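Local coordinates for protein RNA-dependent RNA Polymerase (Bombyx mori cytoplasmic polyhedrosis virus, PDB 6TZ0) that transcribes the viral double-stranded RNA genome conservatively into plus strands and probably also synthesises the complementary minus strands during replication, at residues F857-S862 against L1187-S1192; G776-G781 against P846-E851; P309-Y314 against A333-M338; A143-E148 against T205-C210. One frame throughout, in Å; residues are numbered along the deposited sequence.

All four contacts are buried for the most part, and they differ mainly in chemistry. Contact 1, in which Glu859, Asp860 and Thr1191 stay partly exposed, is the most polar: two carboxylates and one backbone bond meet the end of helix 1174-1188. Contact 2 adjoins it, their centres about 10 Å apart; both use the long loop between strands 827-831 and 867-868, and Lys778 of contact 2 pairs with Asp860 of contact 1. Contacts 3 and 4 join helices through mainly apolar side chains, sulfur and aromatic in contact 3, aliphatic and aromatic in contact 4. Helix 224-237 borders both, and contact 4 alone includes an ATP-binding residue.

Contact 1 (F857-S862 against L1187-S1192); sequences FTEDES and LRSITS
Arg1188, the last residue of helix 1174-1188, reaches from the helix end between two acidic side chains of the loop 857-862. The tight part lies here and at the backbone. Glu861 OE2 forms a salt bridge with Arg1188 NH2 at 2.8 Å, the carboxylate standing 83° to the guanidinium plane. The Arg1188 chain starts with CG anti to the backbone N (chi1 -177°) and bends at chi2, while the extended Glu861 also lays its CG against Arg1188 NE. Next to this, Ser862 N donates to Arg1188 O at 3.1 Å, which ties the loop to a carbonyl at the C-terminal end of the helix. Glu859 comes from the opposite side of the guanidinium, and both carboxylate oxygens stand off its plane. The Glu859 bridge is the long one, OE1 to Arg1188 NE 3.7 Å; no N-H points at this oxygen, and charge alone carries it. The same oxygen touches Ser1189 CB at 3.3 Å, whereas Ser1189 OG turns back to the carbonyl of His1185.

The looser margin runs along Asp860 and Thr1191, both partly exposed. Asp860 O and Thr1191 OG1 are 3.7 Å apart, and Thr1191 CG2 meets Ser862 OG at 4.1 Å. Helix 873-878 packs on Glu861 and Arg1188, and Lys871 takes the other oxygen of Glu861. The contact thus joins this loop to the C-terminal region of the polymerase. With two carboxylates beside one buried guanidinium, and Lys871 nearby, Glu859, Glu861 and Arg1188 form a salt-bridge network in which the charges probably keep one another ionised.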
# COMPACT_ATOMS: atom_id res chain seq x y z
N PHE A 857 26.39 -29.78 -33.30
CA PHE A 857 26.01 -28.59 -32.56
C PHE A 857 25.27 -28.99 -31.30
O PHE A 857 24.58 -30.01 -31.26
CB PHE A 857 25.14 -27.68 -33.42
CG PHE A 857 25.88 -26.98 -34.51
CD1 PHE A 857 26.49 -25.76 -34.28
CD2 PHE A 857 26.03 -27.58 -35.75
CE1 PHE A 857 27.19 -25.13 -35.27
CE2 PHE A 857 26.73 -26.95 -36.75
CZ PHE A 857 27.32 -25.72 -36.51
N THR A 858 25.41 -28.17 -30.26
CA THR A 858 24.56 -28.30 -29.09
C THR A 858 23.16 -27.79 -29.42
O THR A 858 22.88 -27.28 -30.51
CB THR A 858 25.15 -27.54 -27.91
OG1 THR A 858 25.19 -26.15 -28.20
CG2 THR A 858 26.55 -28.03 -27.61
N GLU A 859 22.26 -27.93 -28.46
CA GLU A 859 20.85 -27.64 -28.72
C GLU A 859 20.54 -26.16 -28.51
O GLU A 859 21.04 -25.53 -27.58
CB GLU A 859 19.98 -28.51 -27.82
CG GLU A 859 19.98 -29.96 -28.28
CD GLU A 859 19.32 -30.89 -27.31
OE1 GLU A 859 19.08 -30.47 -26.16
OE2 GLU A 859 19.04 -32.05 -27.69
N ASP A 860 19.71 -25.62 -29.40
CA ASP A 860 19.19 -24.26 -29.28
C ASP A 860 18.24 -24.24 -28.09
O ASP A 860 17.11 -24.71 -28.18
CB ASP A 860 18.48 -23.85 -30.57
CG ASP A 860 18.17 -22.37 -30.63
OD1 ASP A 860 18.50 -21.62 -29.68
OD2 ASP A 860 17.58 -21.94 -31.64
N GLU A 861 18.72 -23.71 -26.97
CA GLU A 861 18.01 -23.84 -25.71
C GLU A 861 16.74 -23.00 -25.72
O GLU A 861 16.78 -21.80 -25.99
CB GLU A 861 18.90 -23.45 -24.54
CG GLU A 861 20.09 -24.36 -24.37
CD GLU A 861 20.94 -24.00 -23.17
OE1 GLU A 861 20.64 -22.98 -22.52
OE2 GLU A 861 21.90 -24.73 -22.88
N SER A 862 15.62 -23.65 -25.45
CA SER A 862 14.32 -23.05 -25.66
C SER A 862 13.97 -22.12 -24.50
O SER A 862 14.76 -21.90 -23.58
CB SER A 862 13.27 -24.14 -25.83
OG SER A 862 11.99 -23.60 -26.08
N LEU A 1187 12.04 -30.34 -21.93
CA LEU A 1187 11.73 -28.91 -21.94
C LEU A 1187 12.83 -28.07 -22.57
O LEU A 1187 12.55 -27.01 -23.14
CB LEU A 1187 11.47 -28.39 -20.53
CG LEU A 1187 10.19 -28.71 -19.78
CD1 LEU A 1187 10.32 -28.12 -18.40
CD2 LEU A 1187 9.00 -28.12 -20.49
N ARG A 1188 14.08 -28.52 -22.48
CA ARG A 1188 15.20 -27.71 -22.96
C ARG A 1188 15.26 -27.68 -24.49
O ARG A 1188 15.78 -26.72 -25.07
CB ARG A 1188 16.49 -28.25 -22.34
CG ARG A 1188 17.80 -27.54 -22.64
CD ARG A 1188 18.60 -28.30 -23.67
NE ARG A 1188 19.92 -27.71 -23.90
CZ ARG A 1188 21.01 -28.05 -23.22
NH1 ARG A 1188 20.95 -28.98 -22.28
NH2 ARG A 1188 22.16 -27.47 -23.50
N SER A 1189 14.72 -28.69 -25.16
CA SER A 1189 14.93 -28.88 -26.59
C SER A 1189 13.63 -29.16 -27.32
O SER A 1189 13.51 -30.14 -28.06
CB SER A 1189 15.92 -30.00 -26.84
OG SER A 1189 15.40 -31.24 -26.39
N ILE A 1190 12.62 -28.31 -27.12
CA ILE A 1190 11.32 -28.54 -27.76
C ILE A 1190 11.39 -28.17 -29.24
O ILE A 1190 10.60 -28.66 -30.06
CB ILE A 1190 10.22 -27.76 -27.03
CG1 ILE A 1190 10.39 -27.97 -25.54
CG2 ILE A 1190 8.84 -28.28 -27.38
CD1 ILE A 1190 9.46 -27.19 -24.71
N THR A 1191 12.35 -27.31 -29.60
CA THR A 1191 12.39 -26.75 -30.95
C THR A 1191 12.77 -27.79 -32.00
O THR A 1191 12.35 -27.70 -33.15
CB THR A 1191 13.36 -25.59 -31.00
OG1 THR A 1191 14.67 -26.06 -30.68
CG2 THR A 1191 12.96 -24.54 -30.00
N SER A 1192 13.56 -28.79 -31.61
CA SER A 1192 13.94 -29.82 -32.56
C SER A 1192 13.19 -31.12 -32.29
O SER A 1192 13.50 -32.16 -32.89
CB SER A 1192 15.45 -30.04 -32.53
OG SER A 1192 15.88 -30.52 -31.27

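Contact 2 (G776-G781 against P846-E851); sequences GLKMLG and PAYPFE
Lys778 and Met779, neighbours on helix 774-786, face the irregular chain 846-851, whose backbone stays well away: the nearest CA atoms, Lys778 and Pro846, are 7.7 Å apart, so side chains bridge the gap. The central motif is a cation-pi contact between Lys778 and Tyr848. The ammonium NZ stands over the middle of the phenol ring, 3.4 Å from its centroid and only 11° off the normal. The lysine leaves the helix with CG anti to the backbone N, then bends at chi3 (82°) and chi4 (75°); the second bend turns NZ onto the ring. The two side chains reach toward each other tip to tip. Farther back, Lys778 CD rests on Pro846 CB at 3.8 Å, the two side chains crossing at a slant.

The ammonium also forms a salt bridge with Asp860 OD1, so the buried charge is probably shared between a carboxylate and an aromatic face. Phe12 meets the Tyr848 ring edge-to-face. The chain 846-851 is itself held by backbone bonds from Ala847 to Glu861 and from Phe850 to Thr858, which place it alongside the loop of contact 1. Met779 also touches Val158 and Trp159 of helix 145-160, so one side chain meets both the loop and that helix. The phenol oxygen ends against the methionine, whose side chain crosses the tyrosine at about a right angle: Tyr848 OH is 3.3 Å from Met779 CA and 3.4 Å from Met779 CB.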
# COMPACT_ATOMS: atom_id res chain seq x y z
N GLY A 776 12.24 -14.59 -31.20
CA GLY A 776 12.71 -13.23 -31.39
C GLY A 776 12.88 -12.49 -30.08
O GLY A 776 13.77 -11.64 -29.94
N LEU A 777 12.07 -12.83 -29.08
CA LEU A 777 12.25 -12.30 -27.74
C LEU A 777 13.52 -12.85 -27.10
O LEU A 777 14.19 -12.14 -26.33
CB LEU A 777 11.00 -12.61 -26.93
CG LEU A 777 10.78 -12.18 -25.49
CD1 LEU A 777 9.36 -11.75 -25.34
CD2 LEU A 777 11.00 -13.38 -24.64
N LYS A 778 13.90 -14.09 -27.42
CA LYS A 778 15.17 -14.61 -26.95
C LYS A 778 16.34 -13.88 -27.59
O LYS A 778 17.34 -13.57 -26.92
CB LYS A 778 15.28 -16.12 -27.21
CG LYS A 778 16.51 -16.75 -26.57
CD LYS A 778 16.45 -18.27 -26.53
CE LYS A 778 16.85 -18.92 -27.84
NZ LYS A 778 18.32 -18.87 -28.01
N MET A 779 16.23 -13.56 -28.88
CA MET A 779 17.28 -12.80 -29.54
C MET A 779 17.38 -11.37 -29.00
O MET A 779 18.48 -10.83 -28.84
CB MET A 779 17.05 -12.78 -31.05
CG MET A 779 18.19 -12.16 -31.83
SD MET A 779 18.01 -12.34 -33.60
CE MET A 779 18.38 -14.08 -33.77
N LEU A 780 16.23 -10.77 -28.67
CA LEU A 780 16.21 -9.42 -28.11
C LEU A 780 16.86 -9.39 -26.73
O LEU A 780 17.62 -8.46 -26.42
CB LEU A 780 14.78 -8.92 -28.05
CG LEU A 780 14.54 -7.50 -27.57
CD1 LEU A 780 15.22 -6.54 -28.51
CD2 LEU A 780 13.07 -7.24 -27.53
N GLY A 781 16.57 -10.39 -25.90
CA GLY A 781 17.24 -10.47 -24.61
C GLY A 781 18.73 -10.76 -24.71
O GLY A 781 19.52 -10.24 -23.91
N PRO A 846 19.40 -18.52 -21.89
CA PRO A 846 19.35 -19.63 -22.86
C PRO A 846 20.26 -19.40 -24.06
O PRO A 846 20.32 -18.31 -24.63
CB PRO A 846 17.88 -19.66 -23.28
CG PRO A 846 17.16 -19.08 -22.15
CD PRO A 846 18.04 -18.02 -21.60
N ALA A 847 20.97 -20.45 -24.44
CA ALA A 847 22.06 -20.36 -25.40
C ALA A 847 21.66 -20.84 -26.78
O ALA A 847 20.69 -21.58 -26.96
CB ALA A 847 23.27 -21.16 -24.90
N TYR A 848 22.42 -20.40 -27.77
CA TYR A 848 22.33 -20.84 -29.15
C TYR A 848 23.23 -22.05 -29.36
O TYR A 848 24.04 -22.38 -28.49
CB TYR A 848 22.70 -19.68 -30.07
CG TYR A 848 21.65 -18.60 -30.14
CD1 TYR A 848 20.61 -18.69 -31.05
CD2 TYR A 848 21.68 -17.51 -29.28
CE1 TYR A 848 19.64 -17.72 -31.11
CE2 TYR A 848 20.72 -16.53 -29.34
CZ TYR A 848 19.70 -16.64 -30.26
OH TYR A 848 18.74 -15.67 -30.33
N PRO A 849 23.09 -22.79 -30.48
CA PRO A 849 23.99 -23.93 -30.73
C PRO A 849 25.46 -23.55 -30.83
O PRO A 849 25.86 -22.75 -31.67
CB PRO A 849 23.47 -24.48 -32.06
CG PRO A 849 22.06 -24.16 -32.06
CD PRO A 849 21.93 -22.84 -31.39
N PHE A 850 26.26 -24.15 -29.96
CA PHE A 850 27.71 -24.10 -30.04
C PHE A 850 28.21 -25.30 -30.83
O PHE A 850 27.68 -26.40 -30.69
CB PHE A 850 28.34 -24.11 -28.65
CG PHE A 850 28.18 -22.82 -27.90
CD1 PHE A 850 29.06 -21.77 -28.11
CD2 PHE A 850 27.15 -22.66 -26.99
CE1 PHE A 850 28.91 -20.58 -27.43
CE2 PHE A 850 27.00 -21.47 -26.31
CZ PHE A 850 27.88 -20.43 -26.53
N GLU A 851 29.24 -25.09 -31.64
CA GLU A 851 29.78 -26.18 -32.44
C GLU A 851 30.80 -26.96 -31.62
O GLU A 851 31.63 -26.38 -30.92
CB GLU A 851 30.43 -25.65 -33.72
CG GLU A 851 30.82 -26.76 -34.68
CD GLU A 851 31.46 -26.24 -35.95
OE1 GLU A 851 31.66 -25.02 -36.06
OE2 GLU A 851 31.77 -27.06 -36.83

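Contact 3 (P309-Y314 against A333-M338)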
# COMPACT_ATOMS: atom_id res chain seq x y z
N PRO A 309 -7.62 8.77 -37.91
CA PRO A 309 -8.35 7.95 -38.89
C PRO A 309 -7.54 6.83 -39.53
O PRO A 309 -8.15 5.92 -40.09
CB PRO A 309 -8.81 8.97 -39.93
CG PRO A 309 -7.88 10.10 -39.78
CD PRO A 309 -7.54 10.17 -38.33
N GLU A 310 -6.21 6.86 -39.47
CA GLU A 310 -5.45 5.69 -39.90
C GLU A 310 -5.63 4.53 -38.91
O GLU A 310 -5.83 3.38 -39.32
CB GLU A 310 -3.98 6.04 -40.04
CG GLU A 310 -3.11 4.93 -40.58
CD GLU A 310 -1.64 5.32 -40.66
OE1 GLU A 310 -1.30 6.43 -40.21
OE2 GLU A 310 -0.84 4.52 -41.16
N PHE A 311 -5.59 4.84 -37.62
CA PHE A 311 -5.82 3.83 -36.60
C PHE A 311 -7.28 3.39 -36.57
O PHE A 311 -7.58 2.21 -36.36
CB PHE A 311 -5.35 4.38 -35.25
CG PHE A 311 -5.50 3.42 -34.12
CD1 PHE A 311 -4.77 2.26 -34.08
CD2 PHE A 311 -6.33 3.72 -33.05
CE1 PHE A 311 -4.89 1.38 -33.04
CE2 PHE A 311 -6.45 2.86 -32.00
CZ PHE A 311 -5.73 1.68 -31.99
N ASN A 312 -8.20 4.33 -36.82
CA ASN A 312 -9.61 3.99 -36.94
C ASN A 312 -9.86 3.09 -38.16
O ASN A 312 -10.68 2.16 -38.10
CB ASN A 312 -10.44 5.26 -37.05
CG ASN A 312 -11.92 5.02 -36.84
OD1 ASN A 312 -12.34 3.92 -36.49
ND2 ASN A 312 -12.72 6.04 -37.09
N GLU A 313 -9.14 3.34 -39.25
CA GLU A 313 -9.30 2.51 -40.43
C GLU A 313 -8.70 1.13 -40.21
O GLU A 313 -9.22 0.13 -40.73
CB GLU A 313 -8.66 3.21 -41.63
CG GLU A 313 -8.92 2.56 -42.98
CD GLU A 313 -8.40 3.40 -44.14
OE1 GLU A 313 -7.81 4.47 -43.89
OE2 GLU A 313 -8.60 3.00 -45.30
N TYR A 314 -7.63 1.04 -39.41
CA TYR A 314 -7.10 -0.26 -39.01
C TYR A 314 -8.09 -1.03 -38.15
O TYR A 314 -8.22 -2.25 -38.28
CB TYR A 314 -5.78 -0.09 -38.27
CG TYR A 314 -5.14 -1.39 -37.86
CD1 TYR A 314 -4.50 -2.19 -38.79
CD2 TYR A 314 -5.18 -1.82 -36.54
CE1 TYR A 314 -3.91 -3.38 -38.42
CE2 TYR A 314 -4.60 -3.01 -36.17
CZ TYR A 314 -3.97 -3.78 -37.11
OH TYR A 314 -3.39 -4.97 -36.74
N ALA A 333 -4.17 -7.90 -29.82
CA ALA A 333 -2.81 -7.72 -29.34
C ALA A 333 -2.07 -6.64 -30.12
O ALA A 333 -1.27 -5.89 -29.55
CB ALA A 333 -2.04 -9.03 -29.42
N ALA A 334 -2.36 -6.52 -31.42
CA ALA A 334 -1.79 -5.44 -32.22
C ALA A 334 -2.26 -4.07 -31.73
O ALA A 334 -1.46 -3.15 -31.60
CB ALA A 334 -2.12 -5.63 -33.69
N CYS A 335 -3.55 -3.93 -31.42
CA CYS A 335 -4.03 -2.65 -30.90
C CYS A 335 -3.55 -2.37 -29.48
O CYS A 335 -3.43 -1.20 -29.10
CB CYS A 335 -5.55 -2.59 -30.97
SG CYS A 335 -6.18 -2.49 -32.65
N ARG A 336 -3.27 -3.41 -28.69
CA ARG A 336 -2.61 -3.20 -27.40
C ARG A 336 -1.20 -2.66 -27.60
O ARG A 336 -0.75 -1.80 -26.84
CB ARG A 336 -2.55 -4.51 -26.60
CG ARG A 336 -3.89 -5.04 -26.14
CD ARG A 336 -4.53 -4.04 -25.24
NE ARG A 336 -3.84 -3.90 -23.97
CZ ARG A 336 -4.28 -4.40 -22.83
NH1 ARG A 336 -5.45 -5.01 -22.80
NH2 ARG A 336 -3.59 -4.23 -21.71
N ALA A 337 -0.50 -3.14 -28.62
CA ALA A 337 0.81 -2.58 -28.94
C ALA A 337 0.71 -1.18 -29.53
O ALA A 337 1.65 -0.39 -29.42
CB ALA A 337 1.56 -3.51 -29.89
N MET A 338 -0.41 -0.87 -30.18
CA MET A 338 -0.57 0.44 -30.81
C MET A 338 -1.01 1.52 -29.85
O MET A 338 -0.74 2.70 -30.10
CB MET A 338 -1.56 0.36 -31.97
CG MET A 338 -1.02 -0.37 -33.17
SD MET A 338 -2.20 -0.56 -34.50
CE MET A 338 -1.25 -1.58 -35.61
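An antiparallel helix pair, consecutive in the chain, brings helix 309-320 against helix 325-339; the axes of the two short segments run 166° apart in direction and approach to 12.1 Å. That wide spacing is filled by Phe311 and Tyr314, one turn apart, and by Met338 and Cys335 opposite them. Met338 serves both rings. Its sulfur lies at the rim of Phe311, SD to CE1 3.6 Å, near the ring plane, a Met-aromatic contact. Its methyl stands over a face of Tyr314, CE 3.9 Å from the ring centroid and offset toward the rim, a CH-pi contact in which the side chains cross at about a right angle. Met338 is extended beyond CG (chi2 176°, chi3 -175°), which carries CE out to the tyrosine.

Cys335 SG meets the same Tyr314 ring at its edge, 3.9 Å from CE2, and approaches Phe311 obliquely. Helix 224-237 closes the pair from one flank: Val229 and Ala230 touch Met338, His233 stacks on Phe311, and Glu226 hydrogen-bonds the phenol oxygen. At the far end of the tyrosine, Tyr314 OH also abuts the methyl of Ala334, 3.4 Å from its CB.

Contact 4 (A143-E148 against T205-C210); sequences ADLWRE and TFVYTC
Leu145 and Val207 form the apolar centre, their side chains crossing at about a right angle. Leu145 CD1 rests against Val207 CB at 3.7 Å and nearly as close to CG2. The first torsion of Leu145 puts CG between the backbone N and the carbonyl carbon (chi1 76°), where CG lies 4.0 Å from Val207 CG1. Leu145 CB faces the same Val207 methyl on one flank and the phenol end of Tyr208 on another. Val207 CG1 also touches the backbone, 3.5 Å from Leu145 O.

The aromatic contacts flank this centre. Val207 CG2 lies over one face of the Trp146 indole, 4.0 Å from CH2, although Trp146 leaves its backbone pointing away from helix 206-218. Leu145 CG sits above a face of the same indole, toward its rim. Tyr208 bears on Leu145 through CE1 and CZ, with Tyr208 OH 3.8 Å from Leu145 CB.

These residues join the first turns of helices 145-160 and 206-218 in the N-terminal region of the polymerase, beside an ATP site that has no ligand bound in this chain. Arg147, next to Trp146, is one of its binding residues, and the Trp146 side chain lies about 5 Å from that of Tyr184, another. Phe181 stacks on Trp146, while Phe183 of strand 183-186 packs on both Leu145 and Val207.

Among the charged side chains, Glu148 reaches across and meets a ring edge: its OE1 comes to the Tyr208 ring 4.0 Å from CE1, the carboxylate turned 66° to the ring. Glu148 OE2 accepts a hydrogen bond from Phe142 N, and Tyr208 OH one from Lys139 N.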
# COMPACT_ATOMS: atom_id res chain seq x y z
N ALA A 143 20.87 0.53 -19.13
CA ALA A 143 22.01 1.33 -19.54
C ALA A 143 21.49 2.69 -19.99
O ALA A 143 20.37 3.07 -19.64
CB ALA A 143 22.82 0.61 -20.63
N ASP A 144 22.29 3.42 -20.75
CA ASP A 144 21.80 4.62 -21.39
C ASP A 144 20.76 4.27 -22.45
O ASP A 144 20.67 3.13 -22.92
CB ASP A 144 22.95 5.40 -22.01
CG ASP A 144 23.88 5.99 -20.97
OD1 ASP A 144 23.41 6.28 -19.85
OD2 ASP A 144 25.08 6.17 -21.26
N LEU A 145 19.98 5.27 -22.84
CA LEU A 145 18.85 5.03 -23.74
C LEU A 145 19.31 4.75 -25.16
O LEU A 145 18.64 3.99 -25.89
CB LEU A 145 17.90 6.23 -23.70
CG LEU A 145 18.18 7.57 -24.39
CD1 LEU A 145 16.90 8.37 -24.41
CD2 LEU A 145 19.26 8.38 -23.72
N TRP A 146 20.45 5.30 -25.57
CA TRP A 146 20.94 5.01 -26.91
C TRP A 146 21.49 3.60 -27.01
O TRP A 146 21.40 2.98 -28.07
CB TRP A 146 21.99 6.03 -27.35
CG TRP A 146 21.46 7.43 -27.41
CD1 TRP A 146 21.75 8.45 -26.56
CD2 TRP A 146 20.50 7.94 -28.34
NE1 TRP A 146 21.05 9.58 -26.92
CE2 TRP A 146 20.28 9.29 -28.01
CE3 TRP A 146 19.82 7.40 -29.43
CZ2 TRP A 146 19.40 10.10 -28.72
CZ3 TRP A 146 18.95 8.20 -30.13
CH2 TRP A 146 18.75 9.53 -29.78
N ARG A 147 22.01 3.06 -25.91
CA ARG A 147 22.46 1.67 -25.90
C ARG A 147 21.28 0.71 -25.99
O ARG A 147 21.36 -0.33 -26.65
CB ARG A 147 23.28 1.40 -24.65
CG ARG A 147 24.57 2.16 -24.63
CD ARG A 147 25.35 1.88 -23.38
NE ARG A 147 26.57 2.67 -23.34
CZ ARG A 147 27.41 2.69 -22.31
NH1 ARG A 147 28.50 3.44 -22.36
NH2 ARG A 147 27.15 1.97 -21.23
N GLU A 148 20.16 1.06 -25.35
CA GLU A 148 18.96 0.24 -25.44
C GLU A 148 18.36 0.29 -26.84
O GLU A 148 17.91 -0.74 -27.37
CB GLU A 148 17.95 0.68 -24.39
CG GLU A 148 18.44 0.48 -22.97
CD GLU A 148 17.42 0.88 -21.93
OE1 GLU A 148 16.36 1.42 -22.31
OE2 GLU A 148 17.67 0.66 -20.73
N THR A 205 11.39 10.74 -25.04
CA THR A 205 10.58 9.57 -24.72
C THR A 205 10.40 8.67 -25.94
O THR A 205 10.03 7.50 -25.81
CB THR A 205 9.22 9.99 -24.17
OG1 THR A 205 8.53 10.77 -25.15
CG2 THR A 205 9.39 10.81 -22.91
N PHE A 206 10.66 9.21 -27.13
CA PHE A 206 10.43 8.41 -28.33
C PHE A 206 11.54 7.42 -28.59
O PHE A 206 11.33 6.50 -29.39
CB PHE A 206 10.23 9.32 -29.52
CG PHE A 206 8.90 9.94 -29.52
CD1 PHE A 206 7.80 9.21 -29.94
CD2 PHE A 206 8.73 11.22 -29.05
CE1 PHE A 206 6.56 9.76 -29.91
CE2 PHE A 206 7.49 11.77 -29.02
CZ PHE A 206 6.41 11.04 -29.45
N VAL A 207 12.68 7.55 -27.92
CA VAL A 207 13.65 6.47 -27.93
C VAL A 207 13.05 5.23 -27.27
O VAL A 207 13.14 4.12 -27.81
CB VAL A 207 14.94 6.92 -27.22
CG1 VAL A 207 15.97 5.81 -27.20
CG2 VAL A 207 15.49 8.15 -27.90
N TYR A 208 12.37 5.43 -26.14
CA TYR A 208 11.72 4.32 -25.46
C TYR A 208 10.51 3.83 -26.23
O TYR A 208 10.21 2.63 -26.21
CB TYR A 208 11.31 4.75 -24.05
CG TYR A 208 12.43 5.27 -23.19
CD1 TYR A 208 13.46 4.43 -22.79
CD2 TYR A 208 12.43 6.57 -22.72
CE1 TYR A 208 14.48 4.90 -22.00
CE2 TYR A 208 13.44 7.04 -21.91
CZ TYR A 208 14.47 6.20 -21.55
OH TYR A 208 15.48 6.64 -20.75
N THR A 209 9.81 4.73 -26.92
CA THR A 209 8.69 4.34 -27.77
C THR A 209 9.15 3.47 -28.93
O THR A 209 8.52 2.45 -29.24
CB THR A 209 7.98 5.59 -28.29
OG1 THR A 209 7.58 6.40 -27.18
CG2 THR A 209 6.75 5.22 -29.08
N CYS A 210 10.26 3.85 -29.59
CA CYS A 210 10.84 3.03 -30.64
C CYS A 210 11.35 1.70 -30.10
O CYS A 210 11.26 0.68 -30.79
CB CYS A 210 11.98 3.78 -31.33
SG CYS A 210 11.48 5.17 -32.36